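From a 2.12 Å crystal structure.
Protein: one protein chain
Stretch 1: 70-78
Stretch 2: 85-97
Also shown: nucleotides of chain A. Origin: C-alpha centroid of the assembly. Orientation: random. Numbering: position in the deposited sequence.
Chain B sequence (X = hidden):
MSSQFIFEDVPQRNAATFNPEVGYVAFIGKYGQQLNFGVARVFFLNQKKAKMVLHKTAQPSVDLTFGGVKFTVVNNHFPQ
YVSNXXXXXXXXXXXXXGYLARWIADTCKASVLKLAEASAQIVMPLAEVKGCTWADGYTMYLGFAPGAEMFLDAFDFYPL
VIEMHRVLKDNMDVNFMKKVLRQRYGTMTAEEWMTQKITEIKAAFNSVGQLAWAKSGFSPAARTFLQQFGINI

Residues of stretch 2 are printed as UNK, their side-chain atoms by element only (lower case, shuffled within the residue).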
# COMPACT_ATOMS: atom_id res chain seq x y z
N LYS B 70 -8.01 34.08 -5.65
CA LYS B 70 -8.73 33.05 -4.89
C LYS B 70 -9.81 32.34 -5.72
O LYS B 70 -10.71 32.98 -6.24
CB LYS B 70 -9.42 33.64 -3.66
CG LYS B 70 -10.08 32.57 -2.79
CD LYS B 70 -10.99 33.15 -1.73
CE LYS B 70 -10.36 33.09 -0.35
NZ LYS B 70 -10.95 34.10 0.56
N PHE B 71 -9.73 31.01 -5.77
CA PHE B 71 -10.66 30.17 -6.53
C PHE B 71 -11.44 29.25 -5.60
O PHE B 71 -10.87 28.64 -4.70
CB PHE B 71 -9.89 29.29 -7.50
CG PHE B 71 -9.12 30.05 -8.53
CD1 PHE B 71 -7.86 30.55 -8.24
CD2 PHE B 71 -9.65 30.26 -9.79
CE1 PHE B 71 -7.14 31.27 -9.19
CE2 PHE B 71 -8.94 30.98 -10.75
CZ PHE B 71 -7.69 31.48 -10.44
N THR B 72 -12.75 29.13 -5.83
CA THR B 72 -13.56 28.15 -5.13
C THR B 72 -13.52 26.85 -5.91
O THR B 72 -13.96 26.79 -7.06
CB THR B 72 -15.01 28.62 -4.95
OG1 THR B 72 -15.02 29.74 -4.04
CG2 THR B 72 -15.88 27.51 -4.35
N VAL B 73 -12.98 25.81 -5.27
CA VAL B 73 -12.71 24.53 -5.91
C VAL B 73 -13.58 23.44 -5.26
O VAL B 73 -13.68 23.36 -4.04
CB VAL B 73 -11.21 24.19 -5.77
CG1 VAL B 73 -10.86 22.90 -6.49
CG2 VAL B 73 -10.33 25.35 -6.28
N VAL B 74 -14.20 22.60 -6.09
CA VAL B 74 -14.89 21.40 -5.62
C VAL B 74 -13.86 20.30 -5.35
O VAL B 74 -13.05 19.97 -6.22
CB VAL B 74 -15.96 20.92 -6.62
CG1 VAL B 74 -16.53 19.56 -6.23
CG2 VAL B 74 -17.08 21.94 -6.69
N ASN B 75 -13.88 19.78 -4.12
CA ASN B 75 -12.90 18.81 -3.67
C ASN B 75 -13.50 17.40 -3.72
O ASN B 75 -14.22 17.00 -2.80
CB ASN B 75 -12.46 19.15 -2.24
CG ASN B 75 -11.50 18.13 -1.65
OD1 ASN B 75 -11.04 17.20 -2.33
ND2 ASN B 75 -11.20 18.29 -0.36
N ASN B 76 -13.20 16.68 -4.80
CA ASN B 76 -13.56 15.27 -4.97
C ASN B 76 -12.34 14.35 -4.83
O ASN B 76 -12.39 13.17 -5.18
CB ASN B 76 -14.25 15.04 -6.33
CG ASN B 76 -15.75 15.25 -6.27
OD1 ASN B 76 -16.27 15.88 -5.36
ND2 ASN B 76 -16.47 14.71 -7.25
N HIS B 77 -11.26 14.89 -4.27
CA HIS B 77 -10.03 14.13 -4.08
C HIS B 77 -10.03 13.34 -2.77
O HIS B 77 -9.54 12.21 -2.72
CB HIS B 77 -8.83 15.05 -4.10
CG HIS B 77 -8.52 15.59 -5.46
ND1 HIS B 77 -7.84 14.86 -6.40
CD2 HIS B 77 -8.78 16.79 -6.02
CE1 HIS B 77 -7.71 15.58 -7.50
NE2 HIS B 77 -8.27 16.76 -7.30
N PHE B 78 -10.53 13.97 -1.71
CA PHE B 78 -10.70 13.29 -0.43
C PHE B 78 -11.56 12.04 -0.68
O PHE B 78 -12.64 12.14 -1.26
CB PHE B 78 -11.36 14.24 0.59
CG PHE B 78 -11.50 13.66 1.97
CD1 PHE B 78 -10.41 13.60 2.83
CD2 PHE B 78 -12.74 13.19 2.42
CE1 PHE B 78 -10.54 13.07 4.10
CE2 PHE B 78 -12.87 12.65 3.70
CZ PHE B 78 -11.77 12.59 4.54
N UNK B 85 -21.43 14.74 -6.71
CA UNK B 85 -21.73 15.40 -7.99
C UNK B 85 -21.08 16.77 -8.07
O UNK B 85 -21.07 17.48 -7.08
c UNK B 85 -23.25 15.56 -7.96
c UNK B 85 -22.63 14.64 -5.86
c UNK B 85 -23.59 15.60 -6.51
N UNK B 86 -20.57 17.13 -9.25
CA UNK B 86 -19.93 18.44 -9.48
C UNK B 86 -20.84 19.28 -10.38
O UNK B 86 -21.24 18.82 -11.44
c UNK B 86 -17.80 19.58 -10.24
c UNK B 86 -17.73 17.20 -9.47
c UNK B 86 -18.56 18.26 -10.18
N UNK B 87 -21.19 20.52 -9.97
CA UNK B 87 -22.02 21.32 -10.88
C UNK B 87 -21.31 21.56 -12.22
O UNK B 87 -20.09 21.48 -12.30
c UNK B 87 -22.24 22.62 -10.11
c UNK B 87 -20.98 21.19 -8.67
c UNK B 87 -22.03 22.26 -8.68
N UNK B 88 -22.08 21.84 -13.26
CA UNK B 88 -21.52 21.98 -14.61
C UNK B 88 -20.64 23.22 -14.74
O UNK B 88 -19.71 23.23 -15.55
o UNK B 88 -24.30 20.52 -16.54
c UNK B 88 -23.21 20.60 -15.93
c UNK B 88 -22.63 21.99 -15.67
o UNK B 88 -22.59 19.58 -15.54
N UNK B 89 -20.91 24.25 -13.94
CA UNK B 89 -20.11 25.48 -13.94
C UNK B 89 -19.16 25.55 -12.76
O UNK B 89 -18.61 26.62 -12.49
n UNK B 89 -22.83 27.72 -15.15
c UNK B 89 -21.92 26.76 -15.14
o UNK B 89 -21.78 25.96 -16.06
c UNK B 89 -21.03 26.69 -13.92
N UNK B 90 -18.95 24.43 -12.08
CA UNK B 90 -17.99 24.38 -10.99
C UNK B 90 -16.64 23.91 -11.51
O UNK B 90 -16.57 23.23 -12.54
c UNK B 90 -18.47 23.46 -9.88
N UNK B 91 -15.59 24.27 -10.78
CA UNK B 91 -14.24 23.86 -11.12
C UNK B 91 -13.70 22.93 -10.05
O UNK B 91 -13.79 23.18 -8.86
c UNK B 91 -13.24 25.04 -11.35
c UNK B 91 -12.30 27.20 -10.37
c UNK B 91 -13.35 26.11 -10.26
c UNK B 91 -13.47 25.67 -12.71
N UNK B 92 -13.18 21.80 -10.53
CA UNK B 92 -12.29 20.97 -9.76
C UNK B 92 -10.90 21.41 -10.13
O UNK B 92 -10.72 22.23 -11.03
o UNK B 92 -12.26 19.36 -11.57
c UNK B 92 -13.87 19.03 -9.82
c UNK B 92 -12.47 19.49 -10.16
N UNK B 93 -9.91 20.85 -9.45
CA UNK B 93 -8.52 21.09 -9.77
C UNK B 93 -8.23 20.70 -11.22
O UNK B 93 -7.52 21.43 -11.95
c UNK B 93 -7.63 20.30 -8.82
c UNK B 93 -5.91 20.26 -7.03
c UNK B 93 -6.50 22.45 -8.07
c UNK B 93 -6.34 20.95 -8.31
N UNK B 94 -8.81 19.58 -11.63
CA UNK B 94 -8.63 19.07 -12.96
C UNK B 94 -9.23 20.00 -14.01
O UNK B 94 -8.59 20.29 -15.01
n UNK B 94 -9.59 16.88 -15.47
c UNK B 94 -7.67 16.29 -14.61
c UNK B 94 -9.25 17.68 -13.10
n UNK B 94 -7.78 15.82 -15.90
c UNK B 94 -8.95 16.19 -16.39
c UNK B 94 -8.81 16.95 -14.33
N UNK B 95 -10.46 20.46 -13.77
CA UNK B 95 -11.13 21.33 -14.72
C UNK B 95 -10.39 22.67 -14.84
O UNK B 95 -10.17 23.17 -15.94
c UNK B 95 -17.13 19.56 -14.06
n UNK B 95 -17.75 20.67 -13.69
c UNK B 95 -13.48 20.33 -14.50
c UNK B 95 -14.93 20.69 -14.21
n UNK B 95 -17.83 18.43 -14.19
c UNK B 95 -12.58 21.56 -14.31
n UNK B 95 -15.82 19.54 -14.30
N UNK B 96 -10.00 23.20 -13.69
CA UNK B 96 -9.31 24.49 -13.57
C UNK B 96 -8.02 24.49 -14.40
O UNK B 96 -7.75 25.43 -15.14
s UNK B 96 -8.20 26.15 -9.97
c UNK B 96 -8.38 26.03 -11.75
c UNK B 96 -9.00 24.70 -12.10
c UNK B 96 -7.25 27.67 -9.97
N UNK B 97 -7.27 23.40 -14.28
CA UNK B 97 -6.05 23.19 -15.06
C UNK B 97 -6.29 23.24 -16.57
O UNK B 97 -5.52 23.85 -17.30
o UNK B 97 -4.28 21.58 -15.45
c UNK B 97 -5.44 21.85 -14.68
P U A 24 -15.08 15.61 -14.82
OP1 U A 24 -14.54 17.01 -14.69
OP2 U A 24 -14.47 14.68 -15.80
O5' U A 24 -15.00 14.91 -13.39
C5' U A 24 -15.68 15.44 -12.25
C4' U A 24 -15.61 14.46 -11.11
O4' U A 24 -16.48 13.33 -11.37
C3' U A 24 -14.24 13.82 -10.87
O3' U A 24 -13.39 14.66 -10.12
C2' U A 24 -14.63 12.55 -10.13
O2' U A 24 -14.95 12.73 -8.76
C1' U A 24 -15.89 12.14 -10.88
N1 U A 24 -15.64 11.23 -12.01
C2 U A 24 -15.45 9.90 -11.72
O2 U A 24 -15.45 9.46 -10.59
N3 U A 24 -15.23 9.10 -12.82
C4 U A 24 -15.19 9.48 -14.14
O4 U A 24 -14.99 8.64 -15.01
C5 U A 24 -15.40 10.88 -14.35
C6 U A 24 -15.61 11.69 -13.31
P U A 25 -11.82 14.75 -10.46
OP1 U A 25 -11.27 15.91 -9.72
OP2 U A 25 -11.63 14.65 -11.93
O5' U A 25 -11.24 13.45 -9.75
C5' U A 25 -11.38 13.26 -8.34
C4' U A 25 -11.11 11.82 -8.00
O4' U A 25 -12.03 10.97 -8.73
C3' U A 25 -9.73 11.32 -8.39
O3' U A 25 -8.79 11.71 -7.39
C2' U A 25 -9.96 9.81 -8.49
O2' U A 25 -9.88 9.18 -7.23
C1' U A 25 -11.39 9.74 -9.02
N1 U A 25 -11.54 9.45 -10.46
C2 U A 25 -11.61 8.12 -10.84
O2 U A 25 -11.54 7.20 -10.04
N3 U A 25 -11.77 7.91 -12.18
C4 U A 25 -11.87 8.86 -13.18
O4 U A 25 -12.01 8.51 -14.35
C5 U A 25 -11.79 10.22 -12.71
C6 U A 25 -11.64 10.46 -11.40
P U A 26 -7.24 11.85 -7.75
OP1 U A 26 -6.53 12.34 -6.55
OP2 U A 26 -7.13 12.60 -9.03
O5' U A 26 -6.80 10.35 -8.06
C5' U A 26 -6.35 9.45 -7.01
C4' U A 26 -5.99 8.09 -7.59
O4' U A 26 -7.11 7.58 -8.36
C3' U A 26 -4.82 8.06 -8.56
O3' U A 26 -3.56 7.89 -7.90
C2' U A 26 -5.11 6.81 -9.39
O2' U A 26 -4.58 5.61 -8.84
C1' U A 26 -6.64 6.78 -9.42
N1 U A 26 -7.19 7.29 -10.68
C2 U A 26 -7.43 6.38 -11.70
O2 U A 26 -7.21 5.18 -11.57
N3 U A 26 -7.94 6.91 -12.85
C4 U A 26 -8.22 8.24 -13.10
O4 U A 26 -8.67 8.57 -14.20
C5 U A 26 -7.93 9.13 -12.01
C6 U A 26 -7.44 8.63 -10.87
O HOH W 1 -16.32 25.70 -8.43

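Position 85 has three side-chain carbons closing a ring onto the backbone nitrogen, which makes it Pro-85; its CB points away from stretch 1, and the ring is exposed, where a residue without a backbone N-H leaves no donor unpaired. Position 86 has three carbons, one carrying the other two: Val-86. It points toward stretch 1, and this compact branched side chain puts its methyl CG2 4.2 Å from Val-74 CG1 and 3.6 Å from Asn-76 ND2.

Position 87 again closes three carbons onto its nitrogen, hence Pro-87, whose CD reaches to 4.4 Å from Val-74 CG2. It opens a type I turn. Position 88 has two carbons, the second carrying two oxygens: Asp-88. At 89 the second carbon carries one oxygen and one nitrogen: Asn-89. Both occupy the middle of the turn, out of reach of stretch 1, where polar groups can remain near solvent. Position 90 has a single carbon, Ala-90; its CB meets Val-74 CG2 at 3.8 Å, and its N closes the turn on Pro-87 O at 3.2 Å.

Position 91 has four carbons, forked at the first, with one arm two carbons long: Ile-91. Although CB points sideways, the long arm brings CD1 to 4.1 Å from Phe-71 CD2, while CG1 lies 3.3 Å from Thr-72 O. At 92 one carbon carries an oxygen and a carbon: Thr-92. Its CG2 lies 4.3 Å from Val-74 CB, and the hydroxyl caps the helix that follows.

Position 93 has four carbons forked at the second, Leu-93, apolar in a buried place; its CB lies at the edge of the His-77 ring, 3.9 Å from NE2, and Val-73 CG1 is 3.7 Å from Leu-93 N. Position 94 has one carbon and a five-membered ring with two nitrogens, His-94, which makes no contact with stretch 1 but lies near the U25 phosphate. Position 95, out of reach of stretch 1, has three carbons, a nitrogen, then a carbon bearing two nitrogens: Arg-95. Its N donates to Thr-92 OG1 (3.0 Å), its NH1 to Pro-87 O (2.8 Å) and Ala-90 O (3.0 Å), bracing the turn, and its NE to OP1 of U24 (2.9 Å).

Position 96 is unbranched, two carbons, sulfur, carbon: Met-96. Extended, it sets CE over a face of Phe-71, 3.4 Å from CG. Position 97 has one carbon and one oxygen, Ser-97, remote from stretch 1, its hydroxyl hydrogen-bonded elsewhere in the structure.

The contact rests on one direct hydrogen bond, Val-74 N to Ile-91 O (2.9 Å), and a water joining Thr-72 O to Ile-91 N. Apolar packing of Phe-71, Val-73 and Val-74 supplies much of the remainder, while Asn-76, His-77 and Arg-95 bind the RNA.

Stretch 2 (85-97) PVPDNAITLHRMS
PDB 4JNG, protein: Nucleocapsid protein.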